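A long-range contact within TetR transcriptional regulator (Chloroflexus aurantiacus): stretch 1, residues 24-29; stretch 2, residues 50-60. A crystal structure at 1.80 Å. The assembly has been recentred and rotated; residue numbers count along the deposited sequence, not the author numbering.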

ATOM      1  N   GLY A  24      13.158  -5.008   1.835  1.00 17.19           N
ATOM      2  CA  GLY A  24      12.404  -6.147   1.413  1.00 19.32           C
ATOM      3  C   GLY A  24      13.115  -7.446   1.757  1.00 21.01           C
ATOM      4  O   GLY A  24      14.259  -7.465   2.224  1.00 22.62           O
ATOM      5  N   TYR A  25      12.421  -8.537   1.483  1.00 21.87           N
ATOM      6  CA  TYR A  25      12.937  -9.885   1.718  1.00 24.72           C
ATOM      7  C   TYR A  25      13.983 -10.241   0.645  1.00 24.79           C
ATOM      8  O   TYR A  25      15.121 -10.576   0.965  1.00 26.53           O
ATOM      9  CB  TYR A  25      11.756 -10.872   1.815  1.00 22.17           C
ATOM     10  CG  TYR A  25      10.793 -10.505   2.965  1.00 29.13           C
ATOM     11  CD1 TYR A  25      11.019 -10.964   4.260  1.00 23.36           C
ATOM     12  CD2 TYR A  25       9.685  -9.680   2.768  1.00 29.94           C
ATOM     13  CE1 TYR A  25      10.179 -10.611   5.329  1.00 20.61           C
ATOM     14  CE2 TYR A  25       8.858  -9.309   3.851  1.00 32.78           C
ATOM     15  CZ  TYR A  25       9.125  -9.794   5.120  1.00 31.22           C
ATOM     16  OH  TYR A  25       8.353  -9.494   6.219  1.00 29.19           O
ATOM     17  N   ALA A  26      13.668 -10.083  -0.635  1.00 26.47           N
ATOM     18  CA  ALA A  26      14.652 -10.442  -1.672  1.00 26.27           C
ATOM     19  C   ALA A  26      15.849  -9.479  -1.676  1.00 28.33           C
ATOM     20  O   ALA A  26      16.983  -9.864  -1.982  1.00 29.05           O
ATOM     21  CB  ALA A  26      13.986 -10.473  -3.066  1.00 28.42           C
ATOM     22  N   GLY A  27      15.603  -8.232  -1.306  1.00 24.51           N
ATOM     23  CA  GLY A  27      16.638  -7.199  -1.318  1.00 24.00           C
ATOM     24  C   GLY A  27      17.520  -7.096  -0.086  1.00 24.20           C
ATOM     25  O   GLY A  27      18.389  -6.244  -0.048  1.00 26.98           O
ATOM     26  N   THR A  28      17.274  -7.924   0.929  1.00 20.18           N
ATOM     27  CA  THR A  28      18.063  -7.949   2.162  1.00 19.70           C
ATOM     28  C   THR A  28      18.952  -9.202   2.052  1.00 24.09           C
ATOM     29  O   THR A  28      18.425 -10.318   2.033  1.00 24.12           O
ATOM     30  CB  THR A  28      17.158  -8.013   3.422  1.00 19.29           C
ATOM     31  OG1 THR A  28      16.434  -6.777   3.583  1.00 18.55           O
ATOM     32  CG2 THR A  28      17.963  -8.272   4.716  1.00 19.43           C
ATOM     33  N   ALA A  29      20.264  -9.023   1.917  1.00 22.84           N
ATOM     34  CA  ALA A  29      21.189 -10.184   1.818  1.00 22.75           C
ATOM     35  C   ALA A  29      21.608 -10.634   3.200  1.00 18.16           C
ATOM     36  O   ALA A  29      21.565  -9.875   4.168  1.00 19.84           O
ATOM     37  CB  ALA A  29      22.401  -9.836   0.987  1.00 23.16           C
ATOM     38  N   SER A  50      17.163 -21.603   7.397  1.00 25.11           N
ATOM     39  CA  SER A  50      17.306 -20.930   6.116  1.00 23.61           C
ATOM     40  C   SER A  50      16.911 -19.464   6.240  1.00 20.47           C
ATOM     41  O   SER A  50      16.310 -19.046   7.220  1.00 19.58           O
ATOM     42  CB  SER A  50      16.401 -21.596   5.076  1.00 23.31           C
ATOM     43  OG  SER A  50      15.037 -21.330   5.375  1.00 25.03           O
ATOM     44  N   LYS A  51      17.231 -18.701   5.208  1.00 18.81           N
ATOM     45  CA  LYS A  51      16.779 -17.310   5.112  1.00 19.80           C
ATOM     46  C   LYS A  51      15.244 -17.232   5.108  1.00 18.29           C
ATOM     47  O   LYS A  51      14.642 -16.305   5.699  1.00 19.70           O
ATOM     48  CB  LYS A  51      17.340 -16.672   3.831  1.00 21.24           C
ATOM     49  CG  LYS A  51      17.150 -15.174   3.803  1.00 19.30           C
ATOM     50  CD  LYS A  51      17.519 -14.575   2.512  1.00 25.89           C
ATOM     51  CE  LYS A  51      17.002 -13.133   2.435  1.00 21.78           C
ATOM     52  NZ  LYS A  51      17.220 -12.623   1.087  1.00 26.09           N
ATOM     53  N   GLU A  52      14.608 -18.225   4.480  1.00 19.31           N
ATOM     54  CA  GLU A  52      13.143 -18.282   4.397  1.00 21.70           C
ATOM     55  C   GLU A  52      12.509 -18.415   5.784  1.00 21.51           C
ATOM     56  O   GLU A  52      11.594 -17.666   6.117  1.00 22.93           O
ATOM     57  CB  GLU A  52      12.673 -19.419   3.476  1.00 23.17           C
ATOM     58  CG  GLU A  52      12.948 -19.209   1.945  1.00 28.42           C
ATOM     59  CD  GLU A  52      14.435 -19.185   1.539  1.00 40.96           C
ATOM     60  OE1 GLU A  52      15.280 -19.870   2.156  1.00 26.73           O
ATOM     61  OE2 GLU A  52      14.767 -18.461   0.569  1.00 48.56           O
ATOM     62  N   GLN A  53      13.017 -19.331   6.598  1.00 19.97           N
ATOM     63  CA  GLN A  53      12.486 -19.540   7.938  1.00 21.92           C
ATOM     64  C   GLN A  53      12.734 -18.289   8.757  1.00 22.35           C
ATOM     65  O   GLN A  53      11.833 -17.837   9.499  1.00 23.36           O
ATOM     66  CB  GLN A  53      13.115 -20.779   8.606  1.00 23.72           C
ATOM     67  CG  GLN A  53      12.452 -21.217   9.909  1.00 27.09           C
ATOM     68  CD  GLN A  53      13.262 -22.291  10.631  1.00 35.76           C
ATOM     69  OE1 GLN A  53      14.370 -22.031  11.085  1.00 32.87           O
ATOM     70  NE2 GLN A  53      12.710 -23.497  10.743  1.00 41.74           N
ATOM     71  N   LEU A  54      13.913 -17.681   8.583  1.00 20.61           N
ATOM     72  CA  LEU A  54      14.241 -16.435   9.300  1.00 19.73           C
ATOM     73  C   LEU A  54      13.254 -15.336   8.905  1.00 19.72           C
ATOM     74  O   LEU A  54      12.691 -14.657   9.771  1.00 20.94           O
ATOM     75  CB  LEU A  54      15.689 -15.986   9.042  1.00 20.47           C
ATOM     76  CG  LEU A  54      16.119 -14.577   9.497  1.00 20.91           C
ATOM     77  CD1 LEU A  54      15.742 -14.281  10.954  1.00 21.15           C
ATOM     78  CD2 LEU A  54      17.587 -14.366   9.299  1.00 23.77           C
ATOM     79  N   ALA A  55      12.993 -15.205   7.604  1.00 18.09           N
ATOM     80  CA  ALA A  55      12.036 -14.219   7.118  1.00 17.07           C
ATOM     81  C   ALA A  55      10.659 -14.382   7.786  1.00 17.56           C
ATOM     82  O   ALA A  55      10.005 -13.401   8.170  1.00 16.97           O
ATOM     83  CB  ALA A  55      11.925 -14.335   5.591  1.00 16.00           C
ATOM     84  N   LEU A  56      10.195 -15.623   7.898  1.00 20.83           N
ATOM     85  CA  LEU A  56       8.913 -15.934   8.548  1.00 21.10           C
ATOM     86  C   LEU A  56       8.918 -15.569  10.008  1.00 23.74           C
ATOM     87  O   LEU A  56       7.946 -15.001  10.528  1.00 22.16           O
ATOM     88  CB  LEU A  56       8.528 -17.403   8.391  1.00 23.32           C
ATOM     89  CG  LEU A  56       8.217 -17.909   6.983  1.00 24.34           C
ATOM     90  CD1 LEU A  56       8.050 -19.435   6.965  1.00 28.15           C
ATOM     91  CD2 LEU A  56       6.984 -17.167   6.355  1.00 24.31           C
ATOM     92  N   ALA A  57      10.014 -15.878  10.694  1.00 22.31           N
ATOM     93  CA  ALA A  57      10.114 -15.536  12.105  1.00 23.43           C
ATOM     94  C   ALA A  57      10.169 -14.013  12.281  1.00 22.26           C
ATOM     95  O   ALA A  57       9.523 -13.477  13.187  1.00 17.26           O
ATOM     96  CB  ALA A  57      11.312 -16.199  12.714  1.00 22.67           C
ATOM     97  N   ALA A  58      10.901 -13.338  11.388  1.00 22.63           N
ATOM     98  CA  ALA A  58      11.018 -11.869  11.361  1.00 22.11           C
ATOM     99  C   ALA A  58       9.660 -11.214  11.127  1.00 23.43           C
ATOM    100  O   ALA A  58       9.374 -10.181  11.745  1.00 26.01           O
ATOM    101  CB  ALA A  58      12.024 -11.393  10.289  1.00 19.97           C
ATOM    102  N   PHE A  59       8.824 -11.777  10.245  1.00 20.76           N
ATOM    103  CA  PHE A  59       7.472 -11.236  10.098  1.00 20.93           C
ATOM    104  C   PHE A  59       6.626 -11.452  11.366  1.00 23.21           C
ATOM    105  O   PHE A  59       5.945 -10.526  11.837  1.00 24.56           O
ATOM    106  CB  PHE A  59       6.705 -11.820   8.931  1.00 18.39           C
ATOM    107  CG  PHE A  59       5.345 -11.197   8.763  1.00 16.99           C
ATOM    108  CD1 PHE A  59       5.211 -10.018   8.074  1.00 19.09           C
ATOM    109  CD2 PHE A  59       4.220 -11.747   9.383  1.00 23.96           C
ATOM    110  CE1 PHE A  59       3.967  -9.396   7.979  1.00 20.24           C
ATOM    111  CE2 PHE A  59       2.977 -11.143   9.284  1.00 20.70           C
ATOM    112  CZ  PHE A  59       2.846  -9.994   8.584  1.00 17.09           C
ATOM    113  N   ASP A  60       6.637 -12.670  11.897  1.00 23.17           N
ATOM    114  CA  ASP A  60       5.865 -12.980  13.120  1.00 23.46           C
ATOM    115  C   ASP A  60       6.206 -11.979  14.219  1.00 25.29           C
ATOM    116  O   ASP A  60       5.340 -11.563  14.995  1.00 25.81           O
ATOM    117  CB  ASP A  60       6.128 -14.418  13.586  1.00 25.21           C
ATOM    118  CG  ASP A  60       5.505 -15.429  12.677  1.00 26.29           C
ATOM    119  OD1 ASP A  60       4.667 -15.069  11.809  1.00 26.03           O
ATOM    120  OD2 ASP A  60       5.894 -16.602  12.766  1.00 26.45           O
TER

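The contact joins a non-helical linker, residues 24-29, to the first turns of a helix that begins after Ser50, whose OG caps it by accepting from Gln53 N (3.1 Å). The backbones come nearest at Tyr25 and Ala55, with 7.0 Å between their CA atoms, and about 239 Å² is buried in all.

Lys51 supplies the polar half. Its side chain is extended, with all four chi angles t, and carries the ammonium group to the linker backbone, where Lys51 NZ donates hydrogen bonds to Tyr25 O (2.9 Å) and Thr28 O (2.8 Å). These carbonyls belong to the first and last residues of a type I beta turn. The turn's own bond, from Thr28 N to Tyr25 O at 3.4 Å, is weak; the same Tyr25 O also accepts from Lys51 NZ, which bridges the first and last residues of the turn. Thr28 OG1 adds a bond within the linker, donating to Gly24 O (2.7 Å).

Tyr25 contributes the largest covered area. Its CA-to-CB bond points sideways, but with chi1 in m the ring reaches the helix. There Tyr25 CD1 lies 3.7 Å from Ala55 CB, which sits obliquely to the ring, an apolar contact with a small methyl. One helical turn further on, Tyr25 OH lies 3.7 Å from Phe59 CD1, at the edge of the phenyl ring; the hydroxyl finds its hydrogen bonding elsewhere in the structure.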